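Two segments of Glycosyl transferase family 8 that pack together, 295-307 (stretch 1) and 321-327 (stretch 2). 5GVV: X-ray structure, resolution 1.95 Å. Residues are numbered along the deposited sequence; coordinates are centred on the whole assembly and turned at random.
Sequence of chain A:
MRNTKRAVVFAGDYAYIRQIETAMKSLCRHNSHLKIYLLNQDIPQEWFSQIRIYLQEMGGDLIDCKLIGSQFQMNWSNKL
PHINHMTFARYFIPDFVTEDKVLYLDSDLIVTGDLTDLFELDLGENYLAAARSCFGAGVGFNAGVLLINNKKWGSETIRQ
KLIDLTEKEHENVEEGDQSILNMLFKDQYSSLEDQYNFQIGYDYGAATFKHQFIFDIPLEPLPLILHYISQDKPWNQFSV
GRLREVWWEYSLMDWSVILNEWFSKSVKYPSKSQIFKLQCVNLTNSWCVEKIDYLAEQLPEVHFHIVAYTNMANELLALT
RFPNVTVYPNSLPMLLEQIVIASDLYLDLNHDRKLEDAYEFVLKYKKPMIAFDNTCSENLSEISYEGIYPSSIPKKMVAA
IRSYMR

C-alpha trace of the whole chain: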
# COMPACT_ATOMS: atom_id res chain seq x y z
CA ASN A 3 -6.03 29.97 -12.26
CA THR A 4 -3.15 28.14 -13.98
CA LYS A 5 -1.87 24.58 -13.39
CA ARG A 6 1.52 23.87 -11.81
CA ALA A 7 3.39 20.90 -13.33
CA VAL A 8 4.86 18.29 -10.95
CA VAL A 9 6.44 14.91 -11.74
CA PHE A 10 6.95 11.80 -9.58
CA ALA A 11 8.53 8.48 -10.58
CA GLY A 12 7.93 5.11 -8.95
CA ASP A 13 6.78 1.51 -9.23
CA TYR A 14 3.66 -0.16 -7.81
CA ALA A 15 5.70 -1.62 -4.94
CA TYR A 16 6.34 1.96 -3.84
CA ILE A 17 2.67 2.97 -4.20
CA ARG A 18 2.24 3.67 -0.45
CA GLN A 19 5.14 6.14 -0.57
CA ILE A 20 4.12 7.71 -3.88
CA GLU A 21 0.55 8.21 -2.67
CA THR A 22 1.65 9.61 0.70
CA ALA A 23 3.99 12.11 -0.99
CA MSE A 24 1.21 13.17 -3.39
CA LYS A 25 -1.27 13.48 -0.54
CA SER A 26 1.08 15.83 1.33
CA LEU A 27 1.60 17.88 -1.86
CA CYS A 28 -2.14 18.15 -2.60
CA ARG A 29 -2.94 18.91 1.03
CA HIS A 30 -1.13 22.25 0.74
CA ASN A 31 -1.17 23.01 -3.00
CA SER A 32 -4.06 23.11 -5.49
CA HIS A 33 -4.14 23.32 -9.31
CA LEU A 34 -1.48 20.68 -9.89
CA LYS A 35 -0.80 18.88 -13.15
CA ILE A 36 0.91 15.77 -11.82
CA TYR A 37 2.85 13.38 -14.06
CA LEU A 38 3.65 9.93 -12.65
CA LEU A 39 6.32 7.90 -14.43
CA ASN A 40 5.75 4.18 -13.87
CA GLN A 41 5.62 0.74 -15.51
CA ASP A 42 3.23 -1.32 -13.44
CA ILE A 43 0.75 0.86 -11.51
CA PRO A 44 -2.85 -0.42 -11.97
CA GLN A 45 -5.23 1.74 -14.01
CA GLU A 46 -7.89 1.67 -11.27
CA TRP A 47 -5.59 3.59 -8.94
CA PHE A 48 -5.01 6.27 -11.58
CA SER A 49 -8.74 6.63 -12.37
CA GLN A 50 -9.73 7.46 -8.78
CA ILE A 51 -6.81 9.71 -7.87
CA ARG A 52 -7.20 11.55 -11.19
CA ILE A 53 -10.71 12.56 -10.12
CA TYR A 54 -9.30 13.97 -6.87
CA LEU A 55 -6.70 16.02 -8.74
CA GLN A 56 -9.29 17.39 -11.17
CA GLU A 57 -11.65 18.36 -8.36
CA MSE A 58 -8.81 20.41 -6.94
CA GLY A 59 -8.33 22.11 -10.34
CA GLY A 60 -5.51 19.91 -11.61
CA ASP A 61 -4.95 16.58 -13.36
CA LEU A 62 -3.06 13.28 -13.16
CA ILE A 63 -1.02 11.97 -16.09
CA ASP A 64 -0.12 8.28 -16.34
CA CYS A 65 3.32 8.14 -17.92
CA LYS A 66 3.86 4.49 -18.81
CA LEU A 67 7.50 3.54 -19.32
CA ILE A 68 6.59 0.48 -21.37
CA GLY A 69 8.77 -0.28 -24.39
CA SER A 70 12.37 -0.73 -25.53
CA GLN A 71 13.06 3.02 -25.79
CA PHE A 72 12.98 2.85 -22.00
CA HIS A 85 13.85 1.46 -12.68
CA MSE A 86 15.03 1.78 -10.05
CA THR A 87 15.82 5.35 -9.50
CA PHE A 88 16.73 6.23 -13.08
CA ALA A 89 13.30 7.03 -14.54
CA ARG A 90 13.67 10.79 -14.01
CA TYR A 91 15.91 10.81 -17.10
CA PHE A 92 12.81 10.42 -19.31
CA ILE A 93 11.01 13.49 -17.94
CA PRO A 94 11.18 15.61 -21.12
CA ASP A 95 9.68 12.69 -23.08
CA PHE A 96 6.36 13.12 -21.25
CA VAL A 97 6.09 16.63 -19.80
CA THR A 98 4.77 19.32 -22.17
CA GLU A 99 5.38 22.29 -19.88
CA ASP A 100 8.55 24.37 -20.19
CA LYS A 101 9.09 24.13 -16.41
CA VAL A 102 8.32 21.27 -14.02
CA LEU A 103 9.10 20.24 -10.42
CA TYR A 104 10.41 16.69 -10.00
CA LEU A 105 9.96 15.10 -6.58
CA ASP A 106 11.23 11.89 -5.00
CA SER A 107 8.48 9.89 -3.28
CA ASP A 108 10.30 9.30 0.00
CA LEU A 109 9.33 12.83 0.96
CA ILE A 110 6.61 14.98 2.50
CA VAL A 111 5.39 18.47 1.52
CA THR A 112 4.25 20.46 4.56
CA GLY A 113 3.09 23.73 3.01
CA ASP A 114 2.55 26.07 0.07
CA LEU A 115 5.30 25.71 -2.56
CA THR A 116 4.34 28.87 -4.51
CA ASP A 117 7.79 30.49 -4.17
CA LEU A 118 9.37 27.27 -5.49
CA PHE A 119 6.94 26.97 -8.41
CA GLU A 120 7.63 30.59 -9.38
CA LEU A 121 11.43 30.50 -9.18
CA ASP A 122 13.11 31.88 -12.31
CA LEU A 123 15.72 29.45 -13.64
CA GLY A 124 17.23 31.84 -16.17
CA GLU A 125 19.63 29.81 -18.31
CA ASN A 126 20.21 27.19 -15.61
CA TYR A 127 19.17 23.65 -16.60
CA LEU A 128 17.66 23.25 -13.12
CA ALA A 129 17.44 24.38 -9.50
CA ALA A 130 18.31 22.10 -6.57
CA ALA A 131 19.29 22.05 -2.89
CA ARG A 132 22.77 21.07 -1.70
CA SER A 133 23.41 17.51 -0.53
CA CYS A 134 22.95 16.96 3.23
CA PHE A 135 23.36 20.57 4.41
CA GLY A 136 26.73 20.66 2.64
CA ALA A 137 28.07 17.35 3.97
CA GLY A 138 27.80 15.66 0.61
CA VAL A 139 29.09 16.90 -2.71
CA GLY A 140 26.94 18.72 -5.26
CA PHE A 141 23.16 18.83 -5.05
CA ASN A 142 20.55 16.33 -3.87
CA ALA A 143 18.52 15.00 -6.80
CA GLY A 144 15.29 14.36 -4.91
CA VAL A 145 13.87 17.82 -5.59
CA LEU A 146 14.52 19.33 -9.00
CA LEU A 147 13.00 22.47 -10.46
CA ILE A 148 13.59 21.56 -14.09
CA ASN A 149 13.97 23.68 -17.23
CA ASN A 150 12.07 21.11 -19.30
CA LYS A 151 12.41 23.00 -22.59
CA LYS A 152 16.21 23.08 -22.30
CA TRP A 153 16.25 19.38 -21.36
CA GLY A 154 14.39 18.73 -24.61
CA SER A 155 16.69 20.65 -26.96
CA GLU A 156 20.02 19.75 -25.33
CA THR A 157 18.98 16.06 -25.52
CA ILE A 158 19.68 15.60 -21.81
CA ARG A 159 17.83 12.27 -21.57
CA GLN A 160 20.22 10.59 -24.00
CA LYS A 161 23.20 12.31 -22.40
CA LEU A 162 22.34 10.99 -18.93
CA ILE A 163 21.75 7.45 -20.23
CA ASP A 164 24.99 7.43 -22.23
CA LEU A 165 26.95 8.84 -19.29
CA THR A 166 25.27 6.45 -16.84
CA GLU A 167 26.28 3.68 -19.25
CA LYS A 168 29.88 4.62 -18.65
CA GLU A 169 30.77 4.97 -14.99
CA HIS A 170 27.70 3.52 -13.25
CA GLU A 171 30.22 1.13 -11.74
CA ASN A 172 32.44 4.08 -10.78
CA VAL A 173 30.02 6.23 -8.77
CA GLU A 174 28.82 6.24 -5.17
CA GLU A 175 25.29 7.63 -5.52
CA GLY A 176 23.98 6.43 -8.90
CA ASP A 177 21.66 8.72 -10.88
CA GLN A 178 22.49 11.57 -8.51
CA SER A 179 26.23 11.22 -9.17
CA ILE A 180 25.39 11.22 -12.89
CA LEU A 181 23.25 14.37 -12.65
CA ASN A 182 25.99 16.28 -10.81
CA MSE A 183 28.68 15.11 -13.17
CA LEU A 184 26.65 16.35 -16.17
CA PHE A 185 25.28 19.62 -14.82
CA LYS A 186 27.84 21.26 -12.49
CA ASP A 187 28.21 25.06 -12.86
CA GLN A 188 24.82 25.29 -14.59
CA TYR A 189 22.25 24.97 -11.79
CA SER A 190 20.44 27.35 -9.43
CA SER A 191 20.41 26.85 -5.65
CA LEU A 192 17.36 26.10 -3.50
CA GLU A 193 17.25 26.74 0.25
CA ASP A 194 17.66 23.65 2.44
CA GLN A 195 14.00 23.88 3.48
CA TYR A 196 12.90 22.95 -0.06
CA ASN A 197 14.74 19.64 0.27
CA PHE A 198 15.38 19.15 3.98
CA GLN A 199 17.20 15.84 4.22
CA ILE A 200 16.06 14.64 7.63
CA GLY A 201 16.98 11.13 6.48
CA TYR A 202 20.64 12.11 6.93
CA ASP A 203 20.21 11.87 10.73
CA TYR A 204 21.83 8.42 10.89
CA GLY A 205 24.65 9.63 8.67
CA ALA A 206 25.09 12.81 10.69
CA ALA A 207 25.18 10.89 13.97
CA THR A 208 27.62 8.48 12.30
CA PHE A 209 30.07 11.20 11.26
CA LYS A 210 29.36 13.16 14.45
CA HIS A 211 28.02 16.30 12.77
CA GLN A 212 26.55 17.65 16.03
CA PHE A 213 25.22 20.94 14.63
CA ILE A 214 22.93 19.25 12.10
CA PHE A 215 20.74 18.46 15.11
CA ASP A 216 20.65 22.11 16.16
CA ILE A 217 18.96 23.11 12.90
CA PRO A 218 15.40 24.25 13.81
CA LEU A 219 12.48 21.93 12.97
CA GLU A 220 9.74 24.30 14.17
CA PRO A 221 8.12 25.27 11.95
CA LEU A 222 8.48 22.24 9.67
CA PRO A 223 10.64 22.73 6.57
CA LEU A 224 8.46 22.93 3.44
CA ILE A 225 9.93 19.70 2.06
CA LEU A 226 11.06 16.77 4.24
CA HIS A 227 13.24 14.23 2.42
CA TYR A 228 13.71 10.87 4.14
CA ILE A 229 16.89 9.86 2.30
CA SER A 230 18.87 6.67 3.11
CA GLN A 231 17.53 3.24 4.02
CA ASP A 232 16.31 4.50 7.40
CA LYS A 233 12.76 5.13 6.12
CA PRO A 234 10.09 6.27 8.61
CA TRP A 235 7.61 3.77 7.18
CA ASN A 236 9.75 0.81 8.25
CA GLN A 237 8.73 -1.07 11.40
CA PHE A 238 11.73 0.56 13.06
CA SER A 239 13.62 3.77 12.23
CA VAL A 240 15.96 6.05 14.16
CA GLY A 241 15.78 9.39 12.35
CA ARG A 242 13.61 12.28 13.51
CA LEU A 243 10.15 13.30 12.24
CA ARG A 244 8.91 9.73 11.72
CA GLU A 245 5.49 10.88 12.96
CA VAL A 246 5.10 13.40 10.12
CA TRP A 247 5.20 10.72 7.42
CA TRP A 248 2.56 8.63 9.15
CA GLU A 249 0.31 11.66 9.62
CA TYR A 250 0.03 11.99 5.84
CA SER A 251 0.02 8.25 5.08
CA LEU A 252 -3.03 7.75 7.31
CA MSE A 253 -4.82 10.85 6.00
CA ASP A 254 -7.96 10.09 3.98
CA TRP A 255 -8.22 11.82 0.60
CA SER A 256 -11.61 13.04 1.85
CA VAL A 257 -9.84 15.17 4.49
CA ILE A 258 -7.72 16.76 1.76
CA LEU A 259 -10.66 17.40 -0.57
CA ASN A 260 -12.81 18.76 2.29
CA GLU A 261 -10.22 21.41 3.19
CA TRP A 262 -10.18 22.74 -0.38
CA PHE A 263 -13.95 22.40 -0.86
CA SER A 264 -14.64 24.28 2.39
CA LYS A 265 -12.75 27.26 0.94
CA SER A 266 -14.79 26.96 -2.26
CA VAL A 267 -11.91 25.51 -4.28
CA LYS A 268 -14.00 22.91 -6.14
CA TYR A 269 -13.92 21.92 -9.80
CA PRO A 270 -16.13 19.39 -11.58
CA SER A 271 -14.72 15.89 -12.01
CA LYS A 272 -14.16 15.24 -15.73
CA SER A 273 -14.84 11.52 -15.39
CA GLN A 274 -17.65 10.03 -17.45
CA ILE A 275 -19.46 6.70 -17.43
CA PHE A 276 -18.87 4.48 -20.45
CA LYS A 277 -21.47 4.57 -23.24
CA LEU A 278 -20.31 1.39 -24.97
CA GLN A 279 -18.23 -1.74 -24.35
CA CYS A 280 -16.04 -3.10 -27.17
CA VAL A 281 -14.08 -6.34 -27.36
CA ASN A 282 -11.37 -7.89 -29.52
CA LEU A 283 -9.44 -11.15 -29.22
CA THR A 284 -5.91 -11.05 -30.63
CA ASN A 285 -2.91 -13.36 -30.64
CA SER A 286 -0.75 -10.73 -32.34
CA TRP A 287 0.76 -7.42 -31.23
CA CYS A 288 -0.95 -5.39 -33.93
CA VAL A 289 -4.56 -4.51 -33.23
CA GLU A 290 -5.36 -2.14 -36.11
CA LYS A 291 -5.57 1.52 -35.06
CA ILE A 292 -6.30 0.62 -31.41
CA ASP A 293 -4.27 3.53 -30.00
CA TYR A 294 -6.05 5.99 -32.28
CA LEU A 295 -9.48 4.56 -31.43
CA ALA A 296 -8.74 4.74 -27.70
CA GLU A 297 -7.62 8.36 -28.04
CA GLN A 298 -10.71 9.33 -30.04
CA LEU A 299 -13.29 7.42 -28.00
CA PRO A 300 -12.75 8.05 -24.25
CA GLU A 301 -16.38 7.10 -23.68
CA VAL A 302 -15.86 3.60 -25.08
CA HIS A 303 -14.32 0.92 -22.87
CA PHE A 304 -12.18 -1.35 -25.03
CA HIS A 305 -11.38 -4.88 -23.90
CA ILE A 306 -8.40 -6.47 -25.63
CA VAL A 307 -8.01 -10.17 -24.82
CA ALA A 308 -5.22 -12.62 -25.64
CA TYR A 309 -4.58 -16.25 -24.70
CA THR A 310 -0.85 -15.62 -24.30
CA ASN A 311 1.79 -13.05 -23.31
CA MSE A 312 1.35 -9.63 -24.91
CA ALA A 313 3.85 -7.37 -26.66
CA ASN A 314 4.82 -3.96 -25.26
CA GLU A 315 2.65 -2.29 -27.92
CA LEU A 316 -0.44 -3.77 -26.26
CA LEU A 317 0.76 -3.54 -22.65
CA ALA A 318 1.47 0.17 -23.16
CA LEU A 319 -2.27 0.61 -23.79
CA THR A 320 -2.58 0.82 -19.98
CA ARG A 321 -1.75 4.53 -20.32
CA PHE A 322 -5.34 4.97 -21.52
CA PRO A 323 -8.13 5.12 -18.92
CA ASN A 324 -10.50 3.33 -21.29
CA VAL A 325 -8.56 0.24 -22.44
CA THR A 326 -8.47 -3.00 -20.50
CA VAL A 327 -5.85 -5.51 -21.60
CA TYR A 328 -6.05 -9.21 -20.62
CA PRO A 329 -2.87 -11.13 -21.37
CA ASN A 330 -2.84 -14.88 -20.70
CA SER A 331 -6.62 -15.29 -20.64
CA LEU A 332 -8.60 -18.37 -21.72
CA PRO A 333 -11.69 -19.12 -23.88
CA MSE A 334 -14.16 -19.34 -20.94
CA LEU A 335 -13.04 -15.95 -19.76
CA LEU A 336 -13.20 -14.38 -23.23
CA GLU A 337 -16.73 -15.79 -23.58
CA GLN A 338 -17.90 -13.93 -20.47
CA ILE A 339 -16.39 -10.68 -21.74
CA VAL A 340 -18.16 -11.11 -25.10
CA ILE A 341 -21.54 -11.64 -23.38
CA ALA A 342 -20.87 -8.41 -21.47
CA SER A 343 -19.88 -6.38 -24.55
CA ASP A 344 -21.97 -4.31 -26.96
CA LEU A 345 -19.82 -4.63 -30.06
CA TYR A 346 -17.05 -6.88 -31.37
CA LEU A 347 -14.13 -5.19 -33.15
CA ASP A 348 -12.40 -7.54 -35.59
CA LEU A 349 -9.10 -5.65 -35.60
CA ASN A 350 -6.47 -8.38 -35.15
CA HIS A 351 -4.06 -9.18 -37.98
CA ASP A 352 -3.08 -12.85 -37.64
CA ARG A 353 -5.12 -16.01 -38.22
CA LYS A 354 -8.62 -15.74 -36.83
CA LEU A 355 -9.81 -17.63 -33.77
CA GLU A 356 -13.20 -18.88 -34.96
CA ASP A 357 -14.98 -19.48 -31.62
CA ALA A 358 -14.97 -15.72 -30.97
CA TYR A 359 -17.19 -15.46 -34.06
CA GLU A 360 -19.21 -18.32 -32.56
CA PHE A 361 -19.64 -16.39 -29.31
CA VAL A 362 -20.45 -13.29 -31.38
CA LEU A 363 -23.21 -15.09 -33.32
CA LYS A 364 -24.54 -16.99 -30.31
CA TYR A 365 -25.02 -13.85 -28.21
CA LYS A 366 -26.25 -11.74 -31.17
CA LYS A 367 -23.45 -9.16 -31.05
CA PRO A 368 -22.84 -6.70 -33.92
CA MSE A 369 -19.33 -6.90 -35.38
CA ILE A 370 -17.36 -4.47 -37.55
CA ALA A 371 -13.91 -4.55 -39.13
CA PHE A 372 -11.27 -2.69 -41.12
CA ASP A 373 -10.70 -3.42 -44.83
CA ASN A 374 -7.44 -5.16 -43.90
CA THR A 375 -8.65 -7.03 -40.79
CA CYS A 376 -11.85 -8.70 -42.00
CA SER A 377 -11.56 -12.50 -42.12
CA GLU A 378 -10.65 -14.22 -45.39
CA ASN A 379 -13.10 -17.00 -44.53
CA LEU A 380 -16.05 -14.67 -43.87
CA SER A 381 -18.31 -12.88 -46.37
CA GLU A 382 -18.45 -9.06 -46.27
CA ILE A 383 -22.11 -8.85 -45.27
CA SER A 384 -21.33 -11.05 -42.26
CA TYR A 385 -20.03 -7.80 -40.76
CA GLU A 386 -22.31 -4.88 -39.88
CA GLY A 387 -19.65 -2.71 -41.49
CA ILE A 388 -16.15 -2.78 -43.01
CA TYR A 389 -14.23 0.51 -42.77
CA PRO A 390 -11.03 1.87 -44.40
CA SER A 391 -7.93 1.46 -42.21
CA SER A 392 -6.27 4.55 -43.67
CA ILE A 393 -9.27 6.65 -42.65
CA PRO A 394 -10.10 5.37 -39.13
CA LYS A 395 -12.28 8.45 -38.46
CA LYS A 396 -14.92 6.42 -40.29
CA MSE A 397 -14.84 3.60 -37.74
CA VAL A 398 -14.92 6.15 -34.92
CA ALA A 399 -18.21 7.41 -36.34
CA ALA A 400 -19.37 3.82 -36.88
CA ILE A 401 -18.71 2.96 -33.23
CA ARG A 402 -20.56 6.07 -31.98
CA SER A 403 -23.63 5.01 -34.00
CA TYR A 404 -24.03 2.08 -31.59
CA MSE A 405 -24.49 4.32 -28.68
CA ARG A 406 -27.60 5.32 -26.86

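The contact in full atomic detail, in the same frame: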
# COMPACT_ATOMS: atom_id res chain seq x y z
N LEU A 295 -8.09 4.74 -31.85
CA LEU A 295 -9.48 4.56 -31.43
C LEU A 295 -9.65 4.91 -29.95
O LEU A 295 -10.59 5.59 -29.57
CB LEU A 295 -9.95 3.13 -31.69
CG LEU A 295 -9.91 2.63 -33.13
CD1 LEU A 295 -10.44 1.20 -33.24
CD2 LEU A 295 -10.68 3.56 -34.06
N ALA A 296 -8.72 4.43 -29.13
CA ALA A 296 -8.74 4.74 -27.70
C ALA A 296 -8.69 6.24 -27.46
O ALA A 296 -9.45 6.77 -26.64
CB ALA A 296 -7.58 4.05 -27.00
N GLU A 297 -7.78 6.92 -28.16
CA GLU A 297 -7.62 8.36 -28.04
C GLU A 297 -8.90 9.10 -28.41
O GLU A 297 -9.31 10.04 -27.73
CB GLU A 297 -6.46 8.85 -28.92
CG GLU A 297 -5.07 8.47 -28.44
CD GLU A 297 -3.98 8.72 -29.47
OE1 GLU A 297 -2.82 8.94 -29.06
OE2 GLU A 297 -4.28 8.69 -30.68
N GLN A 298 -9.53 8.66 -29.49
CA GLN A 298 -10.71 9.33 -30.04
C GLN A 298 -12.01 9.01 -29.31
O GLN A 298 -12.98 9.79 -29.39
CB GLN A 298 -10.88 8.97 -31.52
CG GLN A 298 -9.75 9.48 -32.41
CD GLN A 298 -9.71 10.99 -32.47
OE1 GLN A 298 -10.71 11.63 -32.80
NE2 GLN A 298 -8.57 11.57 -32.13
N LEU A 299 -12.05 7.88 -28.62
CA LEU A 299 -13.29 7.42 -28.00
C LEU A 299 -13.15 7.15 -26.49
O LEU A 299 -13.26 6.01 -26.05
CB LEU A 299 -13.80 6.16 -28.71
CG LEU A 299 -14.25 6.32 -30.17
CD1 LEU A 299 -14.00 5.06 -31.00
CD2 LEU A 299 -15.72 6.71 -30.24
N PRO A 300 -12.93 8.22 -25.70
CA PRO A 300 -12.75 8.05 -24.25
C PRO A 300 -13.99 7.48 -23.57
O PRO A 300 -13.90 6.97 -22.46
CB PRO A 300 -12.51 9.49 -23.76
CG PRO A 300 -13.17 10.35 -24.80
CD PRO A 300 -12.91 9.64 -26.09
N GLU A 301 -15.13 7.57 -24.24
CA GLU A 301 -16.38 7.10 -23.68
C GLU A 301 -16.70 5.66 -24.07
O GLU A 301 -17.76 5.13 -23.74
CB GLU A 301 -17.53 8.02 -24.09
CG GLU A 301 -17.98 7.86 -25.54
CD GLU A 301 -17.23 8.75 -26.51
OE1 GLU A 301 -15.99 8.83 -26.44
OE2 GLU A 301 -17.90 9.37 -27.36
N VAL A 302 -15.77 5.03 -24.79
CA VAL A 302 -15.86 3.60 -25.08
C VAL A 302 -14.82 2.86 -24.24
O VAL A 302 -13.67 3.28 -24.17
CB VAL A 302 -15.59 3.31 -26.57
CG1 VAL A 302 -15.63 1.82 -26.82
CG2 VAL A 302 -16.61 4.00 -27.43
N HIS A 303 -15.24 1.78 -23.60
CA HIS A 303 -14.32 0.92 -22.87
C HIS A 303 -13.93 -0.26 -23.76
O HIS A 303 -14.77 -1.11 -24.09
CB HIS A 303 -14.98 0.42 -21.57
CG HIS A 303 -14.05 -0.31 -20.65
ND1 HIS A 303 -14.44 -0.74 -19.40
CD2 HIS A 303 -12.76 -0.68 -20.79
CE1 HIS A 303 -13.42 -1.35 -18.81
NE2 HIS A 303 -12.39 -1.33 -19.64
N PHE A 304 -12.67 -0.29 -24.17
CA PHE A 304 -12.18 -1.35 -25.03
C PHE A 304 -11.60 -2.48 -24.20
O PHE A 304 -10.85 -2.25 -23.25
CB PHE A 304 -11.08 -0.84 -25.96
CG PHE A 304 -11.50 0.30 -26.84
CD1 PHE A 304 -11.92 0.06 -28.14
CD2 PHE A 304 -11.43 1.61 -26.38
CE1 PHE A 304 -12.29 1.12 -28.97
CE2 PHE A 304 -11.81 2.67 -27.20
CZ PHE A 304 -12.24 2.42 -28.50
N HIS A 305 -11.95 -3.71 -24.56
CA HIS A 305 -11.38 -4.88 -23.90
C HIS A 305 -10.58 -5.66 -24.92
O HIS A 305 -11.14 -6.17 -25.89
CB HIS A 305 -12.49 -5.75 -23.29
CG HIS A 305 -13.41 -5.00 -22.38
ND1 HIS A 305 -13.32 -5.06 -21.00
CD2 HIS A 305 -14.44 -4.16 -22.65
CE1 HIS A 305 -14.25 -4.29 -20.47
NE2 HIS A 305 -14.95 -3.74 -21.44
N ILE A 306 -9.27 -5.74 -24.71
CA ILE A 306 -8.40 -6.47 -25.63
C ILE A 306 -7.89 -7.73 -24.94
O ILE A 306 -7.17 -7.65 -23.94
CB ILE A 306 -7.21 -5.62 -26.11
CG1 ILE A 306 -7.70 -4.27 -26.63
CG2 ILE A 306 -6.43 -6.35 -27.20
CD1 ILE A 306 -8.74 -4.38 -27.74
N VAL A 307 -8.28 -8.89 -25.47
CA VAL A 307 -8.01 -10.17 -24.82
C VAL A 307 -7.00 -10.96 -25.64
O VAL A 307 -7.00 -10.88 -26.87
CB VAL A 307 -9.31 -10.97 -24.67
CG1 VAL A 307 -9.09 -12.26 -23.88
CG2 VAL A 307 -10.38 -10.12 -23.98
N ARG A 321 -1.84 3.09 -20.52
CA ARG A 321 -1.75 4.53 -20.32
C ARG A 321 -3.10 5.20 -20.57
O ARG A 321 -3.32 6.34 -20.15
CB ARG A 321 -0.67 5.14 -21.22
CG ARG A 321 -1.04 5.20 -22.70
CD ARG A 321 0.19 5.47 -23.56
NE ARG A 321 -0.13 5.68 -24.97
CZ ARG A 321 -0.34 4.70 -25.85
NH1 ARG A 321 -0.29 3.43 -25.46
NH2 ARG A 321 -0.62 4.99 -27.11
N PHE A 322 -3.99 4.48 -21.26
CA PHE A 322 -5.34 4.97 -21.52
C PHE A 322 -6.27 4.54 -20.40
O PHE A 322 -6.18 3.40 -19.93
CB PHE A 322 -5.88 4.40 -22.84
CG PHE A 322 -5.11 4.83 -24.05
CD1 PHE A 322 -5.25 6.12 -24.55
CD2 PHE A 322 -4.29 3.94 -24.71
CE1 PHE A 322 -4.56 6.52 -25.67
CE2 PHE A 322 -3.59 4.33 -25.84
CZ PHE A 322 -3.72 5.62 -26.32
N PRO A 323 -7.18 5.44 -19.99
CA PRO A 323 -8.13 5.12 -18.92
C PRO A 323 -9.27 4.25 -19.41
O PRO A 323 -10.03 3.73 -18.59
CB PRO A 323 -8.66 6.50 -18.52
CG PRO A 323 -8.56 7.32 -19.77
CD PRO A 323 -7.32 6.83 -20.47
N ASN A 324 -9.38 4.07 -20.73
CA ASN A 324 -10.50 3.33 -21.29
C ASN A 324 -10.15 2.03 -22.04
O ASN A 324 -10.97 1.50 -22.80
CB ASN A 324 -11.34 4.24 -22.20
CG ASN A 324 -10.54 4.80 -23.37
OD1 ASN A 324 -9.36 5.11 -23.23
ND2 ASN A 324 -11.19 4.92 -24.52
N VAL A 325 -8.94 1.52 -21.84
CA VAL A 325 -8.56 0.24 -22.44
C VAL A 325 -8.21 -0.76 -21.35
O VAL A 325 -7.37 -0.48 -20.49
CB VAL A 325 -7.35 0.37 -23.39
CG1 VAL A 325 -7.03 -0.98 -24.02
CG2 VAL A 325 -7.62 1.41 -24.47
N THR A 326 -8.87 -1.91 -21.37
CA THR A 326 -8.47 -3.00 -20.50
C THR A 326 -7.86 -4.12 -21.33
O THR A 326 -8.42 -4.53 -22.35
CB THR A 326 -9.62 -3.50 -19.61
OG1 THR A 326 -10.07 -2.42 -18.79
CG2 THR A 326 -9.14 -4.63 -18.70
N VAL A 327 -6.70 -4.57 -20.89
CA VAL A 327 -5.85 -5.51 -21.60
C VAL A 327 -5.74 -6.79 -20.77
O VAL A 327 -5.44 -6.73 -19.57
CB VAL A 327 -4.49 -4.82 -21.82
CG1 VAL A 327 -3.32 -5.73 -21.54
CG2 VAL A 327 -4.41 -4.20 -23.22
O HOH W 1 -8.93 7.69 -24.19

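What holds the two backbones together? Residues 304-306 and 325-327 lie side by side as parallel strands, with Phe-304 opposite Val-325 and Ile-306 opposite Val-327. The hydrogen bonds alternate: Phe-304 N to Asn-324 O, Thr-326 N to Phe-304 O and Ile-306 N to Thr-326 O, each 2.8 Å.

Which bump fills the hollow beside the helix end? Asn-324, which buries more area here than any other residue, pushes its side chain into the bend where the helix gives way to a turn and then a strand. Its ND2 donates to Val-302 O at 3.0 Å and weakly to Ala-296 O at 3.3 Å, and lies 2.8 Å from Leu-299 O. Carbonyls thus line the pocket, and the edge of the Phe-304 ring borders it. A water bridges Ala-296 O and Asn-324 OD1, donating to both.

How do the apolar surfaces fit? Ala-296 is a small knob: its CB sits over the face of the Phe-322 ring, 3.8 Å from the centroid, and 3.7 Å from Val-325 CG2. Along the strands, Phe-304, Ile-306, Val-325 and Val-327 share one sheet face, where Ile-306 CG1 meets Val-325 CG1 at 4.3 Å.

What happens near Thr-326? The His-303 side chain reaches across, and its NE2 hydrogen-bonds Thr-326 OG1 at 2.7 Å, at the ring edge.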